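Local coordinates for putative exported protein (PDB 2DVZ) that binds glutamate and probably serves as a periplasmic solute receptor that captures this amino acid for transport, at residues Q107-F112 against Y243-P248; I21-P26 against L79-V84; S199-I204 against I220-D225. One frame throughout, in Å; residues are numbered along the deposited sequence.

Overall arrangement
From the N terminus, strand 21-25 is the first to be paired: contact 2 sets it parallel to strand 78-82 and closes a loop containing helices 32-48 and 63-71 and strand 52-56. Segment 107-112, on strand 106-121, then opens contact 1, which segment 243-248 closes some 130 residues later. Contact 3, between helix 197-205 and the loop at residues 220-225, is nested inside that long loop. Strand 241-248 also borders strand 78-82, so contacts 1 and 2 form one sheet region, their centres about 8 Å apart, and both reach the bound glutamate. Contact 3 lies across the chain's centre, its own centre about 26 Å from that of contact 1.

Contact 1 of 3, residues Q107-F112 against Y243-P248. With GLU (glutamic acid), chain G.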
loop_
_atom_site.group_PDB
_atom_site.type_symbol
_atom_site.label_atom_id
_atom_site.label_comp_id
_atom_site.label_asym_id
_atom_site.label_seq_id
_atom_site.Cartn_x
_atom_site.Cartn_y
_atom_site.Cartn_z
ATOM N N GLN A 107 4.858 12.727 -12.860
ATOM C CA GLN A 107 4.518 12.042 -14.093
ATOM C C GLN A 107 4.348 10.541 -13.751
ATOM O O GLN A 107 5.313 9.869 -13.361
ATOM C CB GLN A 107 5.599 12.283 -15.200
ATOM C CG GLN A 107 5.489 11.380 -16.448
ATOM C CD GLN A 107 4.180 11.578 -17.180
ATOM O OE1 GLN A 107 3.878 12.662 -17.566
ATOM N NE2 GLN A 107 3.380 10.535 -17.316
ATOM N N PRO A 108 3.117 10.006 -13.912
ATOM C CA PRO A 108 2.944 8.541 -13.782
ATOM C C PRO A 108 3.620 7.723 -14.881
ATOM O O PRO A 108 3.622 8.118 -16.039
ATOM C CB PRO A 108 1.435 8.343 -13.868
ATOM C CG PRO A 108 0.863 9.693 -13.542
ATOM C CD PRO A 108 1.842 10.675 -14.167
ATOM N N VAL A 109 4.195 6.578 -14.499
ATOM C CA VAL A 109 4.797 5.696 -15.462
ATOM C C VAL A 109 3.868 4.488 -15.699
ATOM O O VAL A 109 3.460 4.224 -16.838
ATOM C CB VAL A 109 6.203 5.265 -14.996
ATOM C CG1 VAL A 109 6.775 4.233 -15.944
ATOM C CG2 VAL A 109 7.131 6.523 -14.881
ATOM N N THR A 110 3.547 3.779 -14.612
ATOM C CA THR A 110 2.750 2.552 -14.651
ATOM C C THR A 110 2.397 2.044 -13.249
ATOM O O THR A 110 3.163 2.200 -12.275
ATOM C CB THR A 110 3.447 1.419 -15.461
ATOM O OG1 THR A 110 2.477 0.444 -15.868
ATOM C CG2 THR A 110 4.563 0.764 -14.651
ATOM N N ASN A 111 1.210 1.456 -13.167
ATOM C CA ASN A 111 0.801 0.663 -12.033
ATOM C C ASN A 111 1.439 -0.713 -12.164
ATOM O O ASN A 111 1.158 -1.450 -13.107
ATOM C CB ASN A 111 -0.728 0.608 -12.001
ATOM C CG ASN A 111 -1.291 -0.207 -10.853
ATOM O OD1 ASN A 111 -0.576 -0.896 -10.119
ATOM N ND2 ASN A 111 -2.595 -0.119 -10.685
ATOM N N PHE A 112 2.332 -1.037 -11.225
ATOM C CA PHE A 112 2.914 -2.375 -11.115
ATOM C C PHE A 112 1.865 -3.426 -10.786
ATOM O O PHE A 112 1.729 -4.457 -11.471
ATOM C CB PHE A 112 3.930 -2.443 -9.988
ATOM C CG PHE A 112 5.231 -1.716 -10.257
ATOM C CD1 PHE A 112 5.575 -1.278 -11.553
ATOM C CD2 PHE A 112 6.140 -1.509 -9.203
ATOM C CE1 PHE A 112 6.808 -0.627 -11.802
ATOM C CE2 PHE A 112 7.405 -0.874 -9.450
ATOM C CZ PHE A 112 7.726 -0.428 -10.735
ATOM N N TYR A 243 0.422 -0.423 -6.262
ATOM C CA TYR A 243 1.783 0.093 -6.240
ATOM C C TYR A 243 2.245 0.390 -7.661
ATOM O O TYR A 243 2.070 -0.426 -8.543
ATOM C CB TYR A 243 2.733 -0.919 -5.548
ATOM C CG TYR A 243 2.283 -1.102 -4.126
ATOM C CD1 TYR A 243 2.748 -0.234 -3.116
ATOM C CD2 TYR A 243 1.323 -2.083 -3.793
ATOM C CE1 TYR A 243 2.287 -0.352 -1.804
ATOM C CE2 TYR A 243 0.878 -2.231 -2.474
ATOM C CZ TYR A 243 1.343 -1.356 -1.490
ATOM O OH TYR A 243 0.885 -1.481 -0.196
ATOM N N GLY A 244 2.842 1.555 -7.877
ATOM C CA GLY A 244 3.293 1.911 -9.209
ATOM C C GLY A 244 4.521 2.797 -9.233
ATOM O O GLY A 244 5.108 3.106 -8.192
ATOM N N LEU A 245 4.893 3.224 -10.439
ATOM C CA LEU A 245 6.132 3.919 -10.642
ATOM C C LEU A 245 5.838 5.360 -11.067
ATOM O O LEU A 245 4.991 5.602 -11.901
ATOM C CB LEU A 245 7.008 3.167 -11.653
ATOM C CG LEU A 245 8.472 3.624 -11.778
ATOM C CD1 LEU A 245 9.342 3.490 -10.477
ATOM C CD2 LEU A 245 9.104 2.870 -12.894
ATOM N N LEU A 246 6.556 6.296 -10.457
ATOM C CA LEU A 246 6.367 7.733 -10.673
ATOM C C LEU A 246 7.691 8.336 -11.042
ATOM O O LEU A 246 8.752 7.937 -10.526
ATOM C CB LEU A 246 5.896 8.407 -9.375
ATOM C CG LEU A 246 4.536 7.957 -8.803
ATOM C CD1 LEU A 246 4.291 8.598 -7.416
ATOM C CD2 LEU A 246 3.312 8.181 -9.800
ATOM N N ALA A 247 7.628 9.301 -11.939
ATOM C CA ALA A 247 8.743 10.215 -12.185
ATOM C C ALA A 247 8.296 11.662 -11.855
ATOM O O ALA A 247 7.071 11.970 -11.817
ATOM C CB ALA A 247 9.216 10.100 -13.643
ATOM N N PRO A 248 9.281 12.560 -11.633
ATOM C CA PRO A 248 8.879 13.956 -11.443
ATOM C C PRO A 248 8.146 14.489 -12.667
ATOM O O PRO A 248 8.381 14.046 -13.813
ATOM C CB PRO A 248 10.224 14.702 -11.221
ATOM C CG PRO A 248 11.228 13.601 -10.839
ATOM C CD PRO A 248 10.750 12.380 -11.578
HETATM N N GLU G . 0.459 1.864 3.771
HETATM C CA GLU G . 1.270 1.885 2.538
HETATM C C GLU G . 0.406 1.918 1.288
HETATM O O GLU G . 0.379 1.022 0.438
HETATM C CB GLU G . 2.293 0.753 2.542
HETATM C CG GLU G . 3.002 0.616 3.901
HETATM C CD GLU G . 4.404 0.088 3.812
HETATM O OE1 GLU G . 4.844 -0.155 2.668
HETATM O OE2 GLU G . 5.091 -0.063 4.884
HETATM O OXT GLU G . -0.276 2.934 1.078
#
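Strands 107-112 and 243-248 run antiparallel, and the Phe112 side chain crosses from one to the other. Its CG stands anti to the carbonyl carbon (chi1 -72°), which directs the ring over the neighbouring strand. The CB atom of Phe112 lies 3.1 Å from Tyr243 O, CG passes the same oxygen at longer range, and Gly244 CA lies obliquely to the ring, near its rim. At the tip, Phe112 CZ meets Leu245 CB at 3.8 Å. Leu245 continues alongside Val109, the two side chains pointing the same way. Val109 and Thr110 both oppose Leu245, a classic beta bulge that shifts the register by one residue. Both backbone groups of Leu245 bond to strand 107-112: Val109 N donates to Leu245 O at 2.9 Å, and Leu245 N to Thr110 O at 2.7 Å, nearly along the C=O axis. Farther along, Gln107 and Ala247 form a hydrogen-bonded pair, with Ala247 N donating to Gln107 O almost straight (171°). Helix 253-267 packs on Val109 and Thr110, and Thr110 OG1 bonds to Asn286 O. At the other end Tyr243 OH donates a weak hydrogen bond of 2.6 Å to the ligand's O atom. An uncharged phenol meeting a carboxylate adds a polar contact without a countercharge, and the paired backbone beside it fixes the strand from which the tyrosine reaches the pocket.

Contact 2 of 3, residues I21-P26 against L79-V84; sequences IRVIVP and LSIATV. With GLU (glutamic acid), chain G.
Ile81 sits in the middle of the apolar contact, its CD1 meeting Val23 CG1 at 3.6 Å while its CG1 lies beside Val25 CG2 at 3.7 Å. Ile81 and Val25 point the same way; Val23 crosses Ile81 obliquely. Nearer the start of the strands Ile21 CG2, anti to its backbone N, presses on Leu79 CD1 at 3.5 Å, tighter than usual for two carbons. On the face opposite Val23 and Leu79, Ile24 and Ser80 stand together as a parallel bridge pair. Behind these side chains the backbone sets the register. Leu79 N donates to Arg22 O at 2.7 Å and nearly straight (167°), Leu79 O accepts from Ile24 N, and Ile81 N reaches Ile24 O at 3.0 Å, almost along the C=O axis. Past the strands Pro26 lays its CD and CG atoms over Ile81 O. Thr83 then takes the N-cap position of helix 84-93, its OG1 bonded to Thr86 OG1, and Thr83 CB lies 3.6 Å from the glutamate OXT. The start of this helix lies beside the ligand's carboxylate and may favour it electrostatically. Strand 21-25 thus runs parallel between strands 52-56 and 78-82, a three-strand order familiar from periplasmic binding proteins, with helix 32-48 packed on Val25 and Ile81 and strand 241-248 bordering the far side of strand 78-82.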
loop_
_atom_site.group_PDB
_atom_site.type_symbol
_atom_site.label_atom_id
_atom_site.label_comp_id
_atom_site.label_asym_id
_atom_site.label_seq_id
_atom_site.Cartn_x
_atom_site.Cartn_y
_atom_site.Cartn_z
ATOM N N ILE A 21 19.590 4.240 -11.561
ATOM C CA ILE A 21 18.344 4.938 -11.278
ATOM C C ILE A 21 18.016 4.724 -9.799
ATOM O O ILE A 21 18.040 3.598 -9.322
ATOM C CB ILE A 21 17.199 4.399 -12.154
ATOM C CG1 ILE A 21 17.532 4.545 -13.637
ATOM C CG2 ILE A 21 15.890 5.068 -11.812
ATOM C CD1 ILE A 21 17.058 3.401 -14.465
ATOM N N ARG A 22 17.767 5.827 -9.090
ATOM C CA ARG A 22 17.367 5.800 -7.713
ATOM C C ARG A 22 15.848 5.579 -7.718
ATOM O O ARG A 22 15.109 6.186 -8.513
ATOM C CB ARG A 22 17.727 7.125 -7.008
ATOM C CG ARG A 22 19.246 7.422 -6.931
ATOM C CD ARG A 22 19.564 8.897 -6.518
ATOM N NE ARG A 22 18.874 9.276 -5.283
ATOM C CZ ARG A 22 18.320 10.468 -5.050
ATOM N NH1 ARG A 22 18.364 11.440 -5.973
ATOM N NH2 ARG A 22 17.690 10.685 -3.890
ATOM N N VAL A 23 15.401 4.687 -6.840
ATOM C CA VAL A 23 13.984 4.465 -6.656
ATOM C C VAL A 23 13.676 4.671 -5.190
ATOM O O VAL A 23 14.146 3.936 -4.328
ATOM C CB VAL A 23 13.528 3.063 -7.124
ATOM C CG1 VAL A 23 11.945 2.905 -6.933
ATOM C CG2 VAL A 23 13.929 2.840 -8.608
ATOM N N ILE A 24 12.888 5.688 -4.917
ATOM C CA ILE A 24 12.519 6.033 -3.570
ATOM C C ILE A 24 11.240 5.311 -3.162
ATOM O O ILE A 24 10.172 5.465 -3.774
ATOM C CB ILE A 24 12.373 7.581 -3.385
ATOM C CG1 ILE A 24 13.710 8.315 -3.658
ATOM C CG2 ILE A 24 11.870 7.938 -1.978
ATOM C CD1 ILE A 24 13.516 9.924 -3.757
ATOM N N VAL A 25 11.371 4.544 -2.083
ATOM C CA VAL A 25 10.250 3.903 -1.416
ATOM C C VAL A 25 9.886 4.731 -0.167
ATOM O O VAL A 25 10.663 4.804 0.794
ATOM C CB VAL A 25 10.587 2.396 -1.121
ATOM C CG1 VAL A 25 9.584 1.742 -0.158
ATOM C CG2 VAL A 25 10.660 1.649 -2.419
ATOM N N PRO A 26 8.704 5.375 -0.183
ATOM C CA PRO A 26 8.315 6.276 0.900
ATOM C C PRO A 26 7.883 5.561 2.197
ATOM O O PRO A 26 7.165 6.122 2.998
ATOM C CB PRO A 26 7.185 7.078 0.260
ATOM C CG PRO A 26 6.516 6.035 -0.634
ATOM C CD PRO A 26 7.681 5.325 -1.239
ATOM N N LEU A 79 13.383 8.204 -9.220
ATOM C CA LEU A 79 11.987 7.798 -9.362
ATOM C C LEU A 79 11.449 7.436 -7.992
ATOM O O LEU A 79 12.190 7.431 -7.007
ATOM C CB LEU A 79 11.897 6.586 -10.316
ATOM C CG LEU A 79 12.561 6.765 -11.688
ATOM C CD1 LEU A 79 12.501 5.462 -12.378
ATOM C CD2 LEU A 79 11.881 7.789 -12.535
ATOM N N SER A 80 10.162 7.141 -7.919
ATOM C CA SER A 80 9.541 6.809 -6.645
ATOM C C SER A 80 8.375 5.846 -6.849
ATOM O O SER A 80 7.914 5.640 -7.988
ATOM C CB SER A 80 9.117 8.077 -5.861
ATOM O OG SER A 80 8.047 8.767 -6.506
ATOM N N ILE A 81 7.944 5.221 -5.740
ATOM C CA ILE A 81 6.843 4.266 -5.743
ATOM C C ILE A 81 5.560 4.941 -5.296
ATOM O O ILE A 81 5.487 5.428 -4.158
ATOM C CB ILE A 81 7.138 3.020 -4.852
ATOM C CG1 ILE A 81 8.462 2.373 -5.246
ATOM C CG2 ILE A 81 6.014 1.955 -5.007
ATOM C CD1 ILE A 81 8.506 1.905 -6.724
ATOM N N ALA A 82 4.564 4.981 -6.195
ATOM C CA ALA A 82 3.242 5.517 -5.860
ATOM C C ALA A 82 2.545 4.513 -4.980
ATOM O O ALA A 82 2.653 3.295 -5.206
ATOM C CB ALA A 82 2.400 5.789 -7.108
ATOM N N THR A 83 1.837 5.030 -3.975
ATOM C CA THR A 83 1.079 4.221 -3.038
ATOM C C THR A 83 -0.182 5.001 -2.810
ATOM O O THR A 83 -0.217 6.207 -3.087
ATOM C CB THR A 83 1.791 4.079 -1.683
ATOM O OG1 THR A 83 1.861 5.362 -1.063
ATOM C CG2 THR A 83 3.199 3.485 -1.827
ATOM N N VAL A 84 -1.226 4.338 -2.307
ATOM C CA VAL A 84 -2.467 5.038 -2.018
ATOM C C VAL A 84 -2.287 6.042 -0.862
ATOM O O VAL A 84 -2.981 7.053 -0.808
ATOM C CB VAL A 84 -3.698 4.061 -1.829
ATOM C CG1 VAL A 84 -4.953 4.853 -1.513
ATOM C CG2 VAL A 84 -3.947 3.242 -3.096
HETATM N N GLU G . 0.459 1.864 3.771
HETATM C CA GLU G . 1.270 1.885 2.538
HETATM C C GLU G . 0.406 1.918 1.288
HETATM O O GLU G . 0.379 1.022 0.438
HETATM C CB GLU G . 2.293 0.753 2.542
HETATM C CG GLU G . 3.002 0.616 3.901
HETATM C CD GLU G . 4.404 0.088 3.812
HETATM O OE1 GLU G . 4.844 -0.155 2.668
HETATM O OE2 GLU G . 5.091 -0.063 4.884
HETATM O OXT GLU G . -0.276 2.934 1.078
#

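Contact 3 of 3, residues S199-I204 against I220-D225; sequences SSMPQI and IDAIKD. With CD (cadmium ion), chain F; CD (cadmium ion), chain B.
Two carboxylates are the flat groups of note here, and each turns its pair of oxygens to a cadmium ion rather than to helix 199-204. Asp221 holds one ion unequally, through OD2 at 2.2 Å and OD1 at 2.7 Å, with a water as a further ligand; Lys224 NZ makes a weak, long salt bridge to the same OD1, which may temper the carboxylate's charge. Asp225 grips a second ion through both oxygens, OD2 the nearer at 2.3 Å, and two waters join it. Across from these metal sites the segments meet through apolar groups alone. Helix 197-205 directly follows strand 192-196 of the periplasmic binding protein fold, and the loop between strands 210-215 and 241-248 folds back against it. Met201, a selenomethionine, carries most of the contact: CG stands anti to the backbone N (chi1 -174°), then bends at chi2 and chi3 bring the tip across. Its CE atom touches Ala222 CB at 3.6 Å, and the Met201 and Ile223 side chains reach toward each other tip to tip, SE lying 3.8 Å from Ile223 CG2. One turn on, the Ile204 side chain crosses that of Ile223 at about a right angle, the two CG2 atoms 3.9 Å apart. The Ile223 side chain holds CG1 in the crowded position between backbone N and carbonyl carbon (chi1 46°), which leaves CG2 to meet both helix residues. Leu197 and Ile214 pack on Ile223 as well, and Gln205 NE2 bonds to Ala222 O.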
loop_
_atom_site.group_PDB
_atom_site.type_symbol
_atom_site.label_atom_id
_atom_site.label_comp_id
_atom_site.label_asym_id
_atom_site.label_seq_id
_atom_site.Cartn_x
_atom_site.Cartn_y
_atom_site.Cartn_z
ATOM N N SER A 199 3.069 -7.827 3.054
ATOM C CA SER A 199 3.957 -7.814 4.240
ATOM C C SER A 199 3.463 -8.716 5.374
ATOM O O SER A 199 4.265 -9.220 6.176
ATOM C CB SER A 199 4.205 -6.387 4.787
ATOM O OG SER A 199 3.055 -5.579 4.654
ATOM N N SER A 200 2.148 -8.903 5.456
ATOM C CA SER A 200 1.583 -9.777 6.448
ATOM C C SER A 200 1.550 -11.210 5.936
ATOM O O SER A 200 1.511 -12.129 6.726
ATOM C CB SER A 200 0.169 -9.294 6.811
ATOM O OG SER A 200 0.217 -8.113 7.623
HETATM N N MSE A 201 1.548 -11.398 4.619
HETATM C CA MSE A 201 1.442 -12.743 4.018
HETATM C C MSE A 201 2.348 -13.838 4.584
HETATM O O MSE A 201 1.821 -14.908 4.891
HETATM C CB MSE A 201 1.491 -12.736 2.474
HETATM C CG MSE A 201 1.224 -14.131 1.857
HETATM SE SE MSE A 201 -0.667 -14.765 2.208
HETATM C CE MSE A 201 -1.567 -13.979 0.653
ATOM N N PRO A 202 3.688 -13.606 4.707
ATOM C CA PRO A 202 4.571 -14.635 5.322
ATOM C C PRO A 202 4.186 -15.058 6.735
ATOM O O PRO A 202 4.304 -16.249 7.068
ATOM C CB PRO A 202 5.959 -13.960 5.338
ATOM C CG PRO A 202 5.890 -12.956 4.202
ATOM C CD PRO A 202 4.469 -12.435 4.255
ATOM N N GLN A 203 3.753 -14.093 7.555
ATOM C CA GLN A 203 3.363 -14.373 8.932
ATOM C C GLN A 203 2.046 -15.105 9.021
ATOM O O GLN A 203 1.803 -15.849 9.962
ATOM C CB GLN A 203 3.251 -13.100 9.771
ATOM C CG GLN A 203 4.446 -12.157 9.682
ATOM C CD GLN A 203 5.776 -12.807 10.014
ATOM O OE1 GLN A 203 5.872 -13.710 10.872
ATOM N NE2 GLN A 203 6.835 -12.339 9.322
ATOM N N ILE A 204 1.171 -14.851 8.064
ATOM C CA ILE A 204 -0.119 -15.485 8.059
ATOM C C ILE A 204 0.084 -16.944 7.679
ATOM O O ILE A 204 -0.492 -17.852 8.310
ATOM C CB ILE A 204 -1.086 -14.739 7.100
ATOM C CG1 ILE A 204 -1.488 -13.385 7.725
ATOM C CG2 ILE A 204 -2.308 -15.563 6.774
ATOM C CD1 ILE A 204 -1.974 -12.363 6.668
ATOM N N ILE A 220 -8.474 -15.409 -2.162
ATOM C CA ILE A 220 -7.165 -15.568 -2.741
ATOM C C ILE A 220 -6.608 -16.990 -2.446
ATOM O O ILE A 220 -6.608 -17.426 -1.332
ATOM C CB ILE A 220 -6.237 -14.424 -2.222
ATOM C CG1 ILE A 220 -6.544 -13.132 -2.978
ATOM C CG2 ILE A 220 -4.782 -14.770 -2.339
ATOM C CD1 ILE A 220 -5.752 -11.813 -2.461
ATOM N N ASP A 221 -6.116 -17.678 -3.482
ATOM C CA ASP A 221 -5.662 -19.062 -3.402
ATOM C C ASP A 221 -4.639 -19.356 -2.322
ATOM O O ASP A 221 -4.636 -20.464 -1.753
ATOM C CB ASP A 221 -5.100 -19.511 -4.754
ATOM C CG ASP A 221 -6.168 -19.683 -5.800
ATOM O OD1 ASP A 221 -7.386 -19.728 -5.487
ATOM O OD2 ASP A 221 -5.781 -19.789 -6.969
ATOM N N ALA A 222 -3.768 -18.392 -2.060
ATOM C CA ALA A 222 -2.766 -18.499 -1.011
ATOM C C ALA A 222 -3.424 -18.708 0.311
ATOM O O ALA A 222 -2.863 -19.386 1.177
ATOM C CB ALA A 222 -1.928 -17.204 -0.940
ATOM N N ILE A 223 -4.587 -18.078 0.510
ATOM C CA ILE A 223 -5.267 -18.095 1.815
ATOM C C ILE A 223 -6.785 -18.200 1.596
ATOM O O ILE A 223 -7.576 -17.337 2.012
ATOM C CB ILE A 223 -4.889 -16.858 2.700
ATOM C CG1 ILE A 223 -4.941 -15.551 1.870
ATOM C CG2 ILE A 223 -3.490 -17.016 3.378
ATOM C CD1 ILE A 223 -5.041 -14.232 2.750
ATOM N N LYS A 224 -7.169 -19.307 0.967
ATOM C CA LYS A 224 -8.496 -19.501 0.386
ATOM C C LYS A 224 -9.651 -19.370 1.368
ATOM O O LYS A 224 -10.724 -18.883 1.012
ATOM C CB LYS A 224 -8.543 -20.844 -0.361
ATOM C CG LYS A 224 -8.915 -20.639 -1.824
ATOM C CD LYS A 224 -8.764 -21.872 -2.681
ATOM C CE LYS A 224 -9.835 -21.747 -3.808
ATOM N NZ LYS A 224 -9.530 -22.396 -5.124
ATOM N N ASP A 225 -9.412 -19.752 2.614
ATOM C CA ASP A 225 -10.422 -19.694 3.655
ATOM C C ASP A 225 -10.706 -18.349 4.301
ATOM O O ASP A 225 -11.642 -18.240 5.035
ATOM C CB ASP A 225 -10.067 -20.717 4.698
ATOM C CG ASP A 225 -10.228 -22.114 4.168
ATOM O OD1 ASP A 225 -11.244 -22.329 3.484
ATOM O OD2 ASP A 225 -9.371 -22.969 4.405
HETATM CD CD CD F . -7.436 -20.897 -7.937
HETATM CD CD CD B . -10.294 -24.714 3.206
HETATM O O HOH W 1 -7.248 -23.098 -7.483
HETATM O O HOH W 2 -9.794 -24.265 1.454
HETATM O O HOH W 3 -9.925 -27.182 2.935
#